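Local structure of glycoside hydrolase family protein (6Q2F) at residues Arg56-Thr67 / Arg674-Pro684. The protein is an alpha-L-rhamnosidase, a glycoside hydrolase that probably splits terminal alpha-L-rhamnose from glycosides. Numbering follows the deposited sequence.
Sequences RVWWHWMNGNIT and RPVIHTSVHVP
R56 and V57 pair in parallel with V676 and I677, and I677 N donates to R56 O at 2.9 Å while W58 N donates to I677 O. Strand 56-62 also pairs with strand 85-91 and strand 674-677 with 642-649, so the contact joins the first and the last of the eight parallel strands, where the barrel closes, consistent with a TIM-barrel-like catalytic domain. Past the cis peptide before T679, the chain stays alongside: H682 N meets H60 O nearly straight (176°). The R56 guanidinium lies flat on that of R674, centres 3.6 Å apart and planes at 8°. R56 NE makes a salt bridge to E127 and NH1 bonds R54 O; R674 NH2 bonds S52 O. This probably eases the like charges. W58 CE3 approaches H678 CD2 at 3.5 Å, with the rings oblique, and W58 also packs on E644, a sodium ligand. H60 turns its ring edge toward the H678 face. H682 has CG anti to its backbone N (chi1 161°), and its side chain runs beside that of W59, the rings oblique. H682 CB lies 3.4 Å from W61 CD1. In the ring plane, NE2 accepts T67 N at 3.3 Å, and ND1 bonds D74, which also holds W59 NE1. A leucine in place of H682 would probably leave T67 N without its acceptor and D74 with W59 but not the histidine. T67 OG1 donates to P684 O at 2.7 Å. One water links M62 N, N65 O and H682 O. The chemistry thus changes along the seam, from stacked arginines to a buried histidine fixed at both nitrogens.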
loop_
_atom_site.group_PDB
_atom_site.type_symbol
_atom_site.label_atom_id
_atom_site.label_comp_id
_atom_site.label_asym_id
_atom_site.label_seq_id
_atom_site.Cartn_x
_atom_site.Cartn_y
_atom_site.Cartn_z
ATOM N N ARG A 56 13.491 -0.159 11.668
ATOM C CA ARG A 56 14.431 -0.015 10.571
ATOM C C ARG A 56 14.248 1.360 9.940
ATOM O O ARG A 56 13.283 2.074 10.222
ATOM C CB ARG A 56 14.199 -1.117 9.537
ATOM C CG ARG A 56 14.809 -2.481 9.851
ATOM C CD ARG A 56 14.304 -3.157 11.127
ATOM N NE ARG A 56 14.876 -4.506 11.191
ATOM C CZ ARG A 56 15.156 -5.181 12.299
ATOM N NH1 ARG A 56 14.901 -4.638 13.497
ATOM N NH2 ARG A 56 15.683 -6.403 12.191
ATOM N N VAL A 57 15.187 1.733 9.069
ATOM C CA VAL A 57 15.022 2.923 8.240
ATOM C C VAL A 57 15.335 2.580 6.787
ATOM O O VAL A 57 16.136 1.695 6.486
ATOM C CB VAL A 57 15.910 4.104 8.704
ATOM C CG1 VAL A 57 15.629 4.429 10.175
ATOM C CG2 VAL A 57 17.370 3.790 8.462
ATOM N N TRP A 58 14.684 3.286 5.881
ATOM C CA TRP A 58 15.144 3.321 4.513
ATOM C C TRP A 58 16.334 4.274 4.429
ATOM O O TRP A 58 16.414 5.278 5.150
ATOM C CB TRP A 58 14.015 3.755 3.573
ATOM C CG TRP A 58 13.105 2.603 3.231
ATOM C CD1 TRP A 58 13.135 1.354 3.779
ATOM C CD2 TRP A 58 12.072 2.580 2.238
ATOM N NE1 TRP A 58 12.174 0.561 3.202
ATOM C CE2 TRP A 58 11.515 1.286 2.249
ATOM C CE3 TRP A 58 11.580 3.519 1.326
ATOM C CZ2 TRP A 58 10.468 0.915 1.408
ATOM C CZ3 TRP A 58 10.541 3.149 0.484
ATOM C CH2 TRP A 58 10.004 1.857 0.524
ATOM N N TRP A 59 17.280 3.942 3.552
ATOM C CA TRP A 59 18.600 4.591 3.547
ATOM C C TRP A 59 19.013 4.830 2.093
ATOM O O TRP A 59 19.779 4.067 1.503
ATOM C CB TRP A 59 19.597 3.722 4.302
ATOM C CG TRP A 59 20.966 4.276 4.499
ATOM C CD1 TRP A 59 21.313 5.489 5.062
ATOM C CD2 TRP A 59 22.187 3.584 4.254
ATOM N NE1 TRP A 59 22.688 5.592 5.131
ATOM C CE2 TRP A 59 23.243 4.436 4.640
ATOM C CE3 TRP A 59 22.493 2.331 3.721
ATOM C CZ2 TRP A 59 24.576 4.071 4.512
ATOM C CZ3 TRP A 59 23.819 1.976 3.575
ATOM C CH2 TRP A 59 24.846 2.839 3.979
ATOM N N HIS A 60 18.487 5.902 1.515
ATOM C CA HIS A 60 18.685 6.179 0.100
ATOM C C HIS A 60 20.060 6.781 -0.151
ATOM O O HIS A 60 20.466 7.722 0.527
ATOM C CB HIS A 60 17.611 7.133 -0.416
ATOM C CG HIS A 60 16.241 6.532 -0.481
ATOM N ND1 HIS A 60 15.395 6.487 0.607
ATOM C CD2 HIS A 60 15.563 5.975 -1.513
ATOM C CE1 HIS A 60 14.259 5.913 0.249
ATOM N NE2 HIS A 60 14.336 5.593 -1.031
ATOM N N TRP A 61 20.771 6.236 -1.130
ATOM C CA TRP A 61 21.989 6.839 -1.655
ATOM C C TRP A 61 21.591 7.751 -2.811
ATOM O O TRP A 61 21.166 7.272 -3.861
ATOM C CB TRP A 61 22.965 5.760 -2.125
ATOM C CG TRP A 61 23.648 5.008 -1.026
ATOM C CD1 TRP A 61 23.418 5.110 0.304
ATOM C CD2 TRP A 61 24.680 4.027 -1.187
ATOM N NE1 TRP A 61 24.240 4.253 0.997
ATOM C CE2 TRP A 61 25.030 3.580 0.095
ATOM C CE3 TRP A 61 25.330 3.471 -2.303
ATOM C CZ2 TRP A 61 26.028 2.622 0.306
ATOM C CZ3 TRP A 61 26.316 2.544 -2.092
ATOM C CH2 TRP A 61 26.655 2.121 -0.792
HETATM N N MSE A 62 21.712 9.062 -2.612
HETATM C CA MSE A 62 21.153 10.027 -3.547
HETATM C C MSE A 62 22.107 10.348 -4.714
HETATM O O MSE A 62 23.031 11.137 -4.552
HETATM C CB MSE A 62 20.782 11.328 -2.817
HETATM C CG MSE A 62 19.667 11.223 -1.766
HETATM SE SE MSE A 62 18.125 10.202 -2.362
HETATM C CE MSE A 62 17.735 11.377 -3.872
ATOM N N ASN A 63 21.879 9.732 -5.881
ATOM C CA ASN A 63 22.532 10.146 -7.127
ATOM C C ASN A 63 24.058 10.122 -7.007
ATOM O O ASN A 63 24.745 11.065 -7.393
ATOM C CB ASN A 63 22.029 11.540 -7.532
ATOM C CG ASN A 63 22.350 11.906 -8.974
ATOM O OD1 ASN A 63 22.166 13.058 -9.368
ATOM N ND2 ASN A 63 22.802 10.932 -9.773
ATOM N N GLY A 64 24.596 9.032 -6.469
ATOM C CA GLY A 64 26.038 8.909 -6.365
ATOM C C GLY A 64 26.682 9.701 -5.233
ATOM O O GLY A 64 27.910 9.626 -5.071
ATOM N N ASN A 65 25.913 10.458 -4.447
ATOM C CA ASN A 65 26.462 11.205 -3.311
ATOM C C ASN A 65 26.728 10.241 -2.156
ATOM O O ASN A 65 25.911 10.068 -1.246
ATOM C CB ASN A 65 25.501 12.311 -2.898
ATOM C CG ASN A 65 25.575 13.512 -3.823
ATOM O OD1 ASN A 65 26.609 14.146 -3.925
ATOM N ND2 ASN A 65 24.473 13.827 -4.491
ATOM N N ILE A 66 27.907 9.617 -2.182
ATOM C CA ILE A 66 28.218 8.471 -1.328
ATOM C C ILE A 66 29.679 8.541 -0.927
ATOM O O ILE A 66 30.546 8.723 -1.781
ATOM C CB ILE A 66 27.985 7.133 -2.062
ATOM C CG1 ILE A 66 26.575 7.042 -2.653
ATOM C CG2 ILE A 66 28.288 5.959 -1.150
ATOM C CD1 ILE A 66 26.537 6.190 -3.950
ATOM N N THR A 67 29.965 8.366 0.364
ATOM C CA THR A 67 31.337 8.134 0.800
ATOM C C THR A 67 31.333 7.073 1.892
ATOM O O THR A 67 30.361 6.935 2.643
ATOM C CB THR A 67 32.048 9.386 1.346
ATOM O OG1 THR A 67 31.420 9.814 2.554
ATOM C CG2 THR A 67 32.063 10.542 0.335
ATOM N N ARG A 674 6.741 -3.466 12.977
ATOM C CA ARG A 674 8.126 -3.173 12.597
ATOM C C ARG A 674 8.112 -1.969 11.676
ATOM O O ARG A 674 8.074 -2.109 10.444
ATOM C CB ARG A 674 8.807 -4.361 11.910
ATOM C CG ARG A 674 10.183 -4.000 11.352
ATOM C CD ARG A 674 11.018 -5.205 11.043
ATOM N NE ARG A 674 11.403 -5.934 12.249
ATOM C CZ ARG A 674 12.102 -7.064 12.244
ATOM N NH1 ARG A 674 12.496 -7.600 11.091
ATOM N NH2 ARG A 674 12.401 -7.658 13.385
ATOM N N PRO A 675 8.086 -0.762 12.231
ATOM C CA PRO A 675 8.142 0.419 11.370
ATOM C C PRO A 675 9.466 0.454 10.618
ATOM O O PRO A 675 10.519 0.081 11.146
ATOM C CB PRO A 675 7.999 1.583 12.357
ATOM C CG PRO A 675 7.213 0.961 13.545
ATOM C CD PRO A 675 7.841 -0.410 13.643
ATOM N N VAL A 676 9.399 0.850 9.356
ATOM C CA VAL A 676 10.578 1.105 8.546
ATOM C C VAL A 676 10.463 2.568 8.133
ATOM O O VAL A 676 9.648 2.918 7.268
ATOM C CB VAL A 676 10.682 0.161 7.337
ATOM C CG1 VAL A 676 12.032 0.373 6.615
ATOM C CG2 VAL A 676 10.538 -1.307 7.802
ATOM N N ILE A 677 11.189 3.424 8.808
ATOM C CA ILE A 677 11.047 4.832 8.578
ATOM C C ILE A 677 11.531 5.343 7.260
ATOM O O ILE A 677 12.628 5.144 6.901
ATOM C CB ILE A 677 11.663 5.647 9.717
ATOM C CG1 ILE A 677 11.051 5.235 11.032
ATOM C CG2 ILE A 677 11.470 7.123 9.487
ATOM C CD1 ILE A 677 11.951 5.397 12.210
ATOM N N HIS A 678 10.651 6.018 6.575
ATOM C CA HIS A 678 10.937 6.654 5.334
ATOM C C HIS A 678 11.223 8.111 5.636
ATOM O O HIS A 678 10.295 8.802 5.920
ATOM C CB HIS A 678 9.697 6.592 4.485
ATOM C CG HIS A 678 9.866 7.143 3.118
ATOM N ND1 HIS A 678 9.984 8.482 2.870
ATOM C CD2 HIS A 678 9.932 6.534 1.923
ATOM C CE1 HIS A 678 10.140 8.673 1.584
ATOM N NE2 HIS A 678 10.107 7.507 0.986
ATOM N N THR A 679 12.452 8.605 5.555
ATOM C CA THR A 679 13.679 7.900 5.282
ATOM C C THR A 679 14.851 8.523 6.014
ATOM O O THR A 679 14.754 9.529 6.633
ATOM C CB THR A 679 14.205 8.017 3.844
ATOM O OG1 THR A 679 13.612 9.088 3.149
ATOM C CG2 THR A 679 14.139 6.817 3.157
ATOM N N SER A 680 15.972 7.864 5.888
ATOM C CA SER A 680 17.200 8.261 6.417
ATOM C C SER A 680 18.151 8.302 5.235
ATOM O O SER A 680 18.866 7.383 4.990
ATOM C CB SER A 680 17.656 7.269 7.452
ATOM O OG SER A 680 18.710 7.750 8.183
ATOM N N VAL A 681 18.127 9.390 4.498
ATOM C CA VAL A 681 19.031 9.577 3.376
ATOM C C VAL A 681 20.477 9.512 3.865
ATOM O O VAL A 681 20.818 10.007 4.945
ATOM C CB VAL A 681 18.699 10.916 2.691
ATOM C CG1 VAL A 681 19.890 11.447 1.926
ATOM C CG2 VAL A 681 17.513 10.748 1.753
ATOM N N HIS A 682 21.330 8.878 3.070
ATOM C CA HIS A 682 22.746 8.768 3.402
ATOM C C HIS A 682 23.419 10.133 3.376
ATOM O O HIS A 682 23.249 10.899 2.418
ATOM C CB HIS A 682 23.439 7.832 2.409
ATOM C CG HIS A 682 24.926 7.984 2.366
ATOM N ND1 HIS A 682 25.719 7.864 3.486
ATOM C CD2 HIS A 682 25.767 8.218 1.328
ATOM C CE1 HIS A 682 26.984 8.028 3.145
ATOM N NE2 HIS A 682 27.039 8.237 1.841
ATOM N N VAL A 683 24.192 10.423 4.423
ATOM C CA VAL A 683 24.899 11.693 4.571
ATOM C C VAL A 683 26.357 11.492 4.175
ATOM O O VAL A 683 27.134 10.906 4.941
ATOM C CB VAL A 683 24.784 12.226 6.006
ATOM C CG1 VAL A 683 25.619 13.503 6.179
ATOM C CG2 VAL A 683 23.330 12.453 6.355
ATOM N N PRO A 684 26.763 11.912 2.978
ATOM C CA PRO A 684 28.137 11.623 2.529
ATOM C C PRO A 684 29.188 12.575 3.071
ATOM O O PRO A 684 30.357 12.178 3.147
ATOM C CB PRO A 684 28.037 11.749 1.008
ATOM C CG PRO A 684 27.039 12.855 0.856
ATOM C CD PRO A 684 25.960 12.492 1.894
HETATM O O HOH W 1 23.260 10.132 -0.493
#